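Local coordinates for DUF7790 domain-containing protein (Leptospira interrogans serogroup Icterohaemorrhagiae serovar copenhageni, PDB 6ULO) that is of unknown function but probably has a domain of the NADP-binding Rossmann type and is probably tethered to the membrane by a transmembrane helix, at residues E29-E33 with G200-G206; N197-N201 with F230-F236; V47-D51 with Y222-A226. All coordinates share one frame; numbering follows the deposited sequence.

Interaction 1 of 3, residues E29-E33 with G200-G206; sequences ETPQE and GNITLTG
G200 lies against the carboxylate of E33, its CA 3.6 Å from E33 OE2, at the start of a turn that winds round this oxygen. E33 CG sits beside the backbone N, opposite the carbonyl carbon (chi1 -68°), and the extended chain beyond it carries the carboxylate to the helix start. Past N201, the backbone N-H of I202 reaches E33 OE2 over 3.0 Å on the anti side of the carboxylate; in the conformer described, the CG2 branch of I202 lies 3.5 Å from P31 CB. The N-H of T203 meets the same atom E33 OE2 at 2.8 Å and almost straight (174°), but from the opposite face, 41° out of the carboxylate plane. T203 also brings its CA-H to P31 O, while its hydroxyl, close to E33 CG, is spent on R195 O. A water bridges E33 OE2 to the N-H of L204, so OE2 has three donors about it. At G206 the helix comes close to T30 and P31 without bonding to them directly; T30 OG1 turns to T210 and to a second water, which links it to P31 O and T203 O. The arrangement is a carboxylate set at the amino end of helix 203-214, consistent with a favourable interaction with the helix dipole; that helix is the connection of a beta-alpha-beta crossover, as in Rossmann-like folds.

Interaction 2 of 3, residues N197-N201 with F230-F236; sequences NLLGN and FAYPQEF
L199 sets one methyl squarely on the ring of F230: CD2 stands 3.6 Å from the ring centroid of F230 and only 4° off the ring normal, a CH-pi contact over the face. F230's CB points toward the loop, and a chi1 of 53°, with CG between the backbone N and the carbonyl carbon, leaves the ring face under L199 CD2. The other methyl, CD1, rests beside the CG and CD2 atoms of F230, while L199 CD2 also touches P233 CG at 3.8 Å, the two side chains crossing at about a right angle. L198 approaches the same phenyl group differently, bringing its CD1 to the edge 4.2 Å from F230 CZ. F236 is likewise met at its edge, where L198 O lies in the ring plane 3.3 Å from F236 CD1. At the polar end the E235 chain bends at chi2 (-63°), laying its carboxylate alongside N201 CB, and a water joins E235 OE2 to N201 ND2. The leucines are presented by a type I turn, N197 to G200, overlaid by an Asx turn in which L199 N donates to N197 OD1 (2.9 Å). The contact thus lays the loop between strand 191-195 and helix 203-214 over the start of helix 234-241, P233 holding the N-cap position of that helix; L198 continues inward to V70, and F236 packs on F286 and L290 of helix 283-291.

Interaction 3 of 3, residues V47-D51 with Y222-A226; sequences VSNED and YFSNA
E50 and the pair Y222 and S224 meet almost wholly through one carboxylate, whose two oxygens each take a hydroxyl. Y222 OH donates to E50 OE1 at 2.6 Å, and S224 OG donates to E50 OE2 at 2.7 Å; both hydroxyls come in from above the carboxylate plane, 37° and 38° out of it. The glutamate and tyrosine approach from opposite directions, with OE1 at the ring edge and close to its plane, and the carboxylate itself turned 74° against the ring. An extended chain beyond CG lets E50 span the gap between backbones whose nearest CA atoms, those of E50 and S224, are 8.5 Å apart. S224 is presented by a type II' turn from F223 to A226, which also places S224 N over the face of the Y222 ring. Second partners grip the same group: E50 OE2 is hydrogen-bonded to T254 OG1, and Y222 OH to Q74 NE2.

Away from this buried grip the segments barely meet. S48 OG comes only within 4.5 Å of Y222 OH, and it is used instead in an ST turn, accepting E50 N at 3.1 Å. On the partly exposed side N225 merely skirts E50 and turns its ND2 to E228. Within the fold, the long loop between helices 18-28 and 57-60, held to helix 139-166 through R156, here meets the end of strand 218-222, between helix 74-82 and the neighbouring strand 249-255.

Interactions 1 and 2 share G200 and N201, and their centres lie about 12 Å apart: the loop after strand 191-195 faces 29-33 on one contact and 230-236 on the other. They meet directly where N197 N comes 2.8 Å from E33 OE1, a probable hydrogen bond. Interaction 2 also reaches interaction 3, about 18 Å away between centres, with L198 CD1 packed 3.6 Å from A226 CB and F236 CZ 3.8 Å from F223 CZ. Interactions 1 and 3 do not touch; their centres are about 22 Å apart. Through L198 and F236, interaction 2 thus connects interaction 1, beside the outermost strand 191-195, with interaction 3 nearer the chain's centre.

Interaction 1 of 3, residues E29-E33 with G200-G206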
loop_
_atom_site.group_PDB
_atom_site.type_symbol
_atom_site.label_atom_id
_atom_site.label_comp_id
_atom_site.label_asym_id
_atom_site.label_seq_id
_atom_site.Cartn_x
_atom_site.Cartn_y
_atom_site.Cartn_z
ATOM N N GLU A 29 -6.581 -1.185 -17.296
ATOM C CA GLU A 29 -7.845 -1.838 -17.619
ATOM C C GLU A 29 -8.086 -3.115 -16.821
ATOM O O GLU A 29 -9.067 -3.809 -17.085
ATOM C CB GLU A 29 -7.970 -2.088 -19.124
ATOM C CG GLU A 29 -7.095 -3.221 -19.616
ATOM C CD GLU A 29 -7.124 -3.397 -21.144
ATOM O OE1 GLU A 29 -7.941 -2.747 -21.836
ATOM O OE2 GLU A 29 -6.307 -4.192 -21.651
ATOM N N THR A 30 -7.269 -3.394 -15.801
ATOM C CA THR A 30 -7.499 -4.607 -15.024
ATOM C C THR A 30 -8.890 -4.572 -14.373
ATOM O O THR A 30 -9.388 -3.514 -13.996
ATOM C CB THR A 30 -6.371 -4.753 -13.980
ATOM O OG1 THR A 30 -6.232 -6.119 -13.582
ATOM C CG2 THR A 30 -6.544 -3.824 -12.739
ATOM N N PRO A 31 -9.566 -5.715 -14.263
ATOM C CA PRO A 31 -10.953 -5.685 -13.775
ATOM C C PRO A 31 -11.058 -5.173 -12.345
ATOM O O PRO A 31 -10.228 -5.481 -11.492
ATOM C CB PRO A 31 -11.414 -7.147 -13.890
ATOM C CG PRO A 31 -10.382 -7.868 -14.694
ATOM C CD PRO A 31 -9.148 -7.040 -14.775
ATOM N N GLN A 32 -12.124 -4.428 -12.078
ATOM C CA GLN A 32 -12.381 -3.869 -10.755
ATOM C C GLN A 32 -13.747 -4.299 -10.236
ATOM O O GLN A 32 -14.589 -4.829 -10.968
ATOM C CB GLN A 32 -12.256 -2.339 -10.792
ATOM C CG GLN A 32 -10.863 -1.833 -11.172
ATOM C CD GLN A 32 -10.767 -0.325 -11.091
ATOM O OE1 GLN A 32 -11.000 0.272 -10.050
ATOM N NE2 GLN A 32 -10.465 0.300 -12.217
ATOM N N GLU A 33 -13.986 -4.040 -8.959
ATOM C CA GLU A 33 -15.229 -4.358 -8.289
ATOM C C GLU A 33 -16.025 -3.097 -7.992
ATOM O O GLU A 33 -15.481 -1.989 -7.865
ATOM C CB GLU A 33 -14.961 -5.118 -6.989
ATOM C CG GLU A 33 -14.411 -6.505 -7.277
ATOM C CD GLU A 33 -13.661 -7.134 -6.123
ATOM O OE1 GLU A 33 -13.684 -6.626 -4.954
ATOM O OE2 GLU A 33 -13.033 -8.171 -6.381
ATOM N N GLY A 200 -12.855 -10.298 -2.260
ATOM C CA GLY A 200 -13.632 -10.314 -3.491
ATOM C C GLY A 200 -13.187 -11.394 -4.466
ATOM O O GLY A 200 -12.213 -12.125 -4.256
ATOM N N ASN A 201 -13.908 -11.475 -5.584
ATOM C CA ASN A 201 -13.644 -12.508 -6.582
ATOM C C ASN A 201 -13.248 -11.963 -7.949
ATOM O O ASN A 201 -13.130 -12.743 -8.903
ATOM C CB ASN A 201 -14.799 -13.529 -6.681
ATOM C CG ASN A 201 -16.137 -12.912 -7.158
ATOM O OD1 ASN A 201 -16.182 -11.796 -7.645
ATOM N ND2 ASN A 201 -17.230 -13.672 -7.023
ATOM N N ILE A 202 -13.082 -10.657 -8.093
ATOM C CA ILE A 202 -12.711 -10.084 -9.387
ATOM C C ILE A 202 -11.331 -9.431 -9.346
ATOM O O ILE A 202 -10.460 -9.751 -10.156
ATOM C CB ILE A 202 -13.759 -9.062 -9.867
ATOM C CG1 ILE A 202 -15.070 -9.734 -10.304
ATOM C CG2 ILE A 202 -13.230 -8.247 -11.045
ATOM C CD1 ILE A 202 -16.218 -8.745 -10.449
ATOM N N THR A 203 -11.128 -8.447 -8.456
ATOM C CA THR A 203 -9.980 -7.549 -8.631
ATOM C C THR A 203 -8.644 -8.222 -8.347
ATOM O O THR A 203 -7.696 -8.101 -9.124
ATOM C CB THR A 203 -10.119 -6.322 -7.755
ATOM O OG1 THR A 203 -11.390 -5.732 -8.035
ATOM C CG2 THR A 203 -9.000 -5.325 -8.075
ATOM N N LEU A 204 -8.514 -8.890 -7.213
ATOM C CA LEU A 204 -7.195 -9.405 -6.842
ATOM C C LEU A 204 -6.782 -10.565 -7.750
ATOM O O LEU A 204 -5.614 -10.644 -8.176
ATOM C CB LEU A 204 -7.174 -9.739 -5.350
ATOM C CG LEU A 204 -5.819 -10.105 -4.731
ATOM C CD1 LEU A 204 -4.754 -9.024 -4.999
ATOM C CD2 LEU A 204 -6.024 -10.308 -3.239
ATOM N N THR A 205 -7.743 -11.427 -8.113
ATOM C CA THR A 205 -7.468 -12.431 -9.132
ATOM C C THR A 205 -7.107 -11.769 -10.446
ATOM O O THR A 205 -6.175 -12.202 -11.143
ATOM C CB THR A 205 -8.668 -13.362 -9.294
ATOM O OG1 THR A 205 -8.648 -14.290 -8.209
ATOM C CG2 THR A 205 -8.587 -14.172 -10.610
ATOM N N GLY A 206 -7.808 -10.670 -10.774
ATOM C CA GLY A 206 -7.546 -9.958 -12.015
ATOM C C GLY A 206 -6.147 -9.383 -12.069
ATOM O O GLY A 206 -5.539 -9.336 -13.139
HETATM O O HOH W 1 -7.874 -6.768 -11.639
HETATM O O HOH W 2 -10.707 -9.157 -5.296
#

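Interaction 2 of 3, residues N197-N201 with F230-F236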
loop_
_atom_site.group_PDB
_atom_site.type_symbol
_atom_site.label_atom_id
_atom_site.label_comp_id
_atom_site.label_asym_id
_atom_site.label_seq_id
_atom_site.Cartn_x
_atom_site.Cartn_y
_atom_site.Cartn_z
ATOM N N ASN A 197 -11.835 -5.725 -3.071
ATOM C CA ASN A 197 -11.847 -6.307 -1.735
ATOM C C ASN A 197 -10.829 -7.436 -1.708
ATOM O O ASN A 197 -10.814 -8.269 -2.620
ATOM C CB ASN A 197 -13.263 -6.863 -1.503
ATOM C CG ASN A 197 -13.537 -7.306 -0.062
ATOM O OD1 ASN A 197 -12.650 -7.541 0.730
ATOM N ND2 ASN A 197 -14.805 -7.501 0.227
ATOM N N LEU A 198 -10.020 -7.498 -0.652
ATOM C CA LEU A 198 -9.176 -8.688 -0.465
ATOM C C LEU A 198 -9.979 -9.982 -0.512
ATOM O O LEU A 198 -9.453 -11.018 -0.927
ATOM C CB LEU A 198 -8.443 -8.643 0.873
ATOM C CG LEU A 198 -7.405 -7.523 1.044
ATOM C CD1 LEU A 198 -6.930 -7.477 2.473
ATOM C CD2 LEU A 198 -6.243 -7.740 0.087
ATOM N N LEU A 199 -11.244 -9.935 -0.096
ATOM C CA LEU A 199 -12.111 -11.107 -0.068
ATOM C C LEU A 199 -13.030 -11.190 -1.278
ATOM O O LEU A 199 -13.900 -12.071 -1.330
ATOM C CB LEU A 199 -12.947 -11.048 1.204
ATOM C CG LEU A 199 -12.120 -10.850 2.492
ATOM C CD1 LEU A 199 -12.998 -11.061 3.724
ATOM C CD2 LEU A 199 -10.887 -11.740 2.548
ATOM N N GLY A 200 -12.855 -10.298 -2.260
ATOM C CA GLY A 200 -13.632 -10.314 -3.491
ATOM C C GLY A 200 -13.187 -11.394 -4.466
ATOM O O GLY A 200 -12.213 -12.125 -4.256
ATOM N N ASN A 201 -13.908 -11.475 -5.584
ATOM C CA ASN A 201 -13.644 -12.508 -6.582
ATOM C C ASN A 201 -13.248 -11.963 -7.949
ATOM O O ASN A 201 -13.130 -12.743 -8.903
ATOM C CB ASN A 201 -14.799 -13.529 -6.681
ATOM C CG ASN A 201 -16.137 -12.912 -7.158
ATOM O OD1 ASN A 201 -16.182 -11.796 -7.645
ATOM N ND2 ASN A 201 -17.230 -13.672 -7.023
ATOM N N PHE A 230 -10.275 -11.384 9.385
ATOM C CA PHE A 230 -10.898 -12.547 8.742
ATOM C C PHE A 230 -10.019 -13.786 8.861
ATOM O O PHE A 230 -8.793 -13.698 8.872
ATOM C CB PHE A 230 -11.229 -12.283 7.257
ATOM C CG PHE A 230 -10.057 -11.788 6.413
ATOM C CD1 PHE A 230 -9.131 -12.675 5.861
ATOM C CD2 PHE A 230 -9.910 -10.429 6.148
ATOM C CE1 PHE A 230 -8.092 -12.207 5.052
ATOM C CE2 PHE A 230 -8.886 -9.964 5.352
ATOM C CZ PHE A 230 -7.974 -10.849 4.811
ATOM N N ALA A 231 -10.670 -14.943 8.904
ATOM C CA ALA A 231 -10.007 -16.188 8.557
ATOM C C ALA A 231 -9.963 -16.275 7.036
ATOM O O ALA A 231 -10.901 -15.856 6.362
ATOM C CB ALA A 231 -10.762 -17.380 9.157
ATOM N N TYR A 232 -8.879 -16.793 6.501
ATOM C CA TYR A 232 -8.711 -16.783 5.044
ATOM C C TYR A 232 -9.810 -17.569 4.349
ATOM O O TYR A 232 -9.944 -18.773 4.600
ATOM C CB TYR A 232 -7.383 -17.422 4.680
ATOM C CG TYR A 232 -6.181 -16.703 5.267
ATOM C CD1 TYR A 232 -5.915 -15.378 4.932
ATOM C CD2 TYR A 232 -5.310 -17.339 6.146
ATOM C CE1 TYR A 232 -4.830 -14.701 5.435
ATOM C CE2 TYR A 232 -4.207 -16.674 6.653
ATOM C CZ TYR A 232 -3.971 -15.353 6.301
ATOM O OH TYR A 232 -2.860 -14.733 6.824
ATOM N N PRO A 233 -10.595 -16.949 3.468
ATOM C CA PRO A 233 -11.606 -17.690 2.701
ATOM C C PRO A 233 -11.055 -18.128 1.345
ATOM O O PRO A 233 -9.978 -17.702 0.904
ATOM C CB PRO A 233 -12.703 -16.640 2.511
ATOM C CG PRO A 233 -11.895 -15.374 2.297
ATOM C CD PRO A 233 -10.705 -15.494 3.261
ATOM N N GLN A 234 -11.850 -18.950 0.654
ATOM C CA GLN A 234 -11.408 -19.548 -0.600
ATOM C C GLN A 234 -11.030 -18.514 -1.660
ATOM O O GLN A 234 -10.036 -18.693 -2.369
ATOM C CB GLN A 234 -12.501 -20.463 -1.122
ATOM C CG GLN A 234 -12.052 -21.340 -2.246
ATOM C CD GLN A 234 -10.955 -22.265 -1.813
ATOM O OE1 GLN A 234 -11.067 -22.944 -0.781
ATOM N NE2 GLN A 234 -9.866 -22.284 -2.573
ATOM N N GLU A 235 -11.818 -17.448 -1.819
ATOM C CA GLU A 235 -11.505 -16.511 -2.895
ATOM C C GLU A 235 -10.158 -15.837 -2.674
ATOM O O GLU A 235 -9.419 -15.601 -3.628
ATOM C CB GLU A 235 -12.609 -15.476 -3.081
ATOM C CG GLU A 235 -13.881 -15.988 -3.800
ATOM C CD GLU A 235 -13.700 -16.480 -5.288
ATOM O OE1 GLU A 235 -12.725 -16.123 -6.008
ATOM O OE2 GLU A 235 -14.581 -17.237 -5.765
ATOM N N PHE A 236 -9.805 -15.554 -1.418
ATOM C CA PHE A 236 -8.511 -14.958 -1.113
ATOM C C PHE A 236 -7.394 -15.963 -1.343
ATOM O O PHE A 236 -6.345 -15.628 -1.912
ATOM C CB PHE A 236 -8.521 -14.474 0.336
ATOM C CG PHE A 236 -7.216 -13.897 0.802
ATOM C CD1 PHE A 236 -6.951 -12.548 0.668
ATOM C CD2 PHE A 236 -6.278 -14.679 1.460
ATOM C CE1 PHE A 236 -5.745 -12.003 1.135
ATOM C CE2 PHE A 236 -5.084 -14.150 1.923
ATOM C CZ PHE A 236 -4.801 -12.810 1.755
HETATM O O HOH W 3 -11.987 -15.202 -9.212
HETATM O O HOH W 4 -17.085 -16.215 -5.097
#

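Interaction 3 of 3, residues V47-D51 with Y222-A226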
loop_
_atom_site.group_PDB
_atom_site.type_symbol
_atom_site.label_atom_id
_atom_site.label_comp_id
_atom_site.label_asym_id
_atom_site.label_seq_id
_atom_site.Cartn_x
_atom_site.Cartn_y
_atom_site.Cartn_z
ATOM N N VAL A 47 -5.516 7.420 6.335
ATOM C CA VAL A 47 -4.147 7.459 6.822
ATOM C C VAL A 47 -3.809 6.169 7.534
ATOM O O VAL A 47 -4.676 5.517 8.126
ATOM C CB VAL A 47 -3.850 8.647 7.761
ATOM C CG1 VAL A 47 -3.928 9.950 7.011
ATOM C CG2 VAL A 47 -4.765 8.619 8.981
ATOM N N SER A 48 -2.530 5.831 7.492
ATOM C CA SER A 48 -1.973 4.772 8.307
ATOM C C SER A 48 -1.739 5.256 9.743
ATOM O O SER A 48 -1.551 6.452 10.005
ATOM C CB SER A 48 -0.616 4.378 7.714
ATOM O OG SER A 48 0.005 3.330 8.453
ATOM N N ASN A 49 -1.756 4.310 10.681
ATOM C CA ASN A 49 -1.357 4.561 12.063
ATOM C C ASN A 49 -0.179 3.683 12.461
ATOM O O ASN A 49 0.038 3.456 13.655
ATOM C CB ASN A 49 -2.548 4.381 13.002
ATOM C CG ASN A 49 -3.139 2.967 12.923
ATOM O OD1 ASN A 49 -2.691 2.137 12.127
ATOM N ND2 ASN A 49 -4.136 2.686 13.751
ATOM N N GLU A 50 0.609 3.211 11.489
ATOM C CA GLU A 50 1.786 2.371 11.707
ATOM C C GLU A 50 3.007 3.286 11.750
ATOM O O GLU A 50 3.394 3.854 10.724
ATOM C CB GLU A 50 1.881 1.339 10.575
ATOM C CG GLU A 50 0.632 0.424 10.639
ATOM C CD GLU A 50 0.393 -0.471 9.400
ATOM O OE1 GLU A 50 1.153 -0.347 8.406
ATOM O OE2 GLU A 50 -0.554 -1.322 9.430
ATOM N N ASP A 51 3.637 3.411 12.920
ATOM C CA ASP A 51 4.694 4.397 13.148
ATOM C C ASP A 51 6.109 3.859 13.002
ATOM O O ASP A 51 7.065 4.629 13.170
ATOM C CB ASP A 51 4.581 5.013 14.545
ATOM C CG ASP A 51 3.295 5.771 14.744
ATOM O OD1 ASP A 51 2.785 6.347 13.763
ATOM O OD2 ASP A 51 2.755 5.755 15.879
ATOM N N TYR A 222 1.143 -5.643 0.296
ATOM C CA TYR A 222 0.985 -5.062 1.627
ATOM C C TYR A 222 -0.472 -5.164 2.059
ATOM O O TYR A 222 -1.374 -4.686 1.357
ATOM C CB TYR A 222 1.447 -3.598 1.601
ATOM C CG TYR A 222 1.033 -2.783 2.830
ATOM C CD1 TYR A 222 1.766 -2.841 4.037
ATOM C CD2 TYR A 222 -0.081 -1.962 2.791
ATOM C CE1 TYR A 222 1.384 -2.069 5.134
ATOM C CE2 TYR A 222 -0.444 -1.181 3.891
ATOM C CZ TYR A 222 0.289 -1.250 5.058
ATOM O OH TYR A 222 -0.111 -0.498 6.123
ATOM N N PHE A 223 -0.700 -5.791 3.210
ATOM C CA PHE A 223 -2.030 -5.996 3.769
ATOM C C PHE A 223 -2.345 -5.108 4.957
ATOM O O PHE A 223 -3.435 -5.230 5.499
ATOM C CB PHE A 223 -2.221 -7.440 4.216
ATOM C CG PHE A 223 -2.133 -8.444 3.093
ATOM C CD1 PHE A 223 -2.907 -8.315 1.938
ATOM C CD2 PHE A 223 -1.275 -9.548 3.195
ATOM C CE1 PHE A 223 -2.840 -9.290 0.922
ATOM C CE2 PHE A 223 -1.215 -10.514 2.184
ATOM C CZ PHE A 223 -1.991 -10.380 1.065
ATOM N N SER A 224 -1.400 -4.291 5.443
ATOM C CA SER A 224 -1.595 -3.631 6.732
ATOM C C SER A 224 -1.976 -4.698 7.748
ATOM O O SER A 224 -1.433 -5.798 7.675
ATOM C CB SER A 224 -2.586 -2.464 6.586
ATOM O OG SER A 224 -2.717 -1.761 7.818
ATOM N N ASN A 225 -2.928 -4.419 8.635
ATOM C CA ASN A 225 -3.441 -5.448 9.532
ATOM C C ASN A 225 -4.795 -5.956 9.075
ATOM O O ASN A 225 -5.569 -6.481 9.891
ATOM C CB ASN A 225 -3.482 -4.976 10.999
ATOM C CG ASN A 225 -4.570 -3.967 11.262
ATOM O OD1 ASN A 225 -4.799 -3.068 10.419
ATOM N ND2 ASN A 225 -5.226 -4.060 12.425
ATOM N N ALA A 226 -5.091 -5.841 7.768
ATOM C CA ALA A 226 -6.406 -6.248 7.277
ATOM C C ALA A 226 -6.719 -7.707 7.584
ATOM O O ALA A 226 -7.887 -8.041 7.814
ATOM C CB ALA A 226 -6.496 -6.006 5.774
#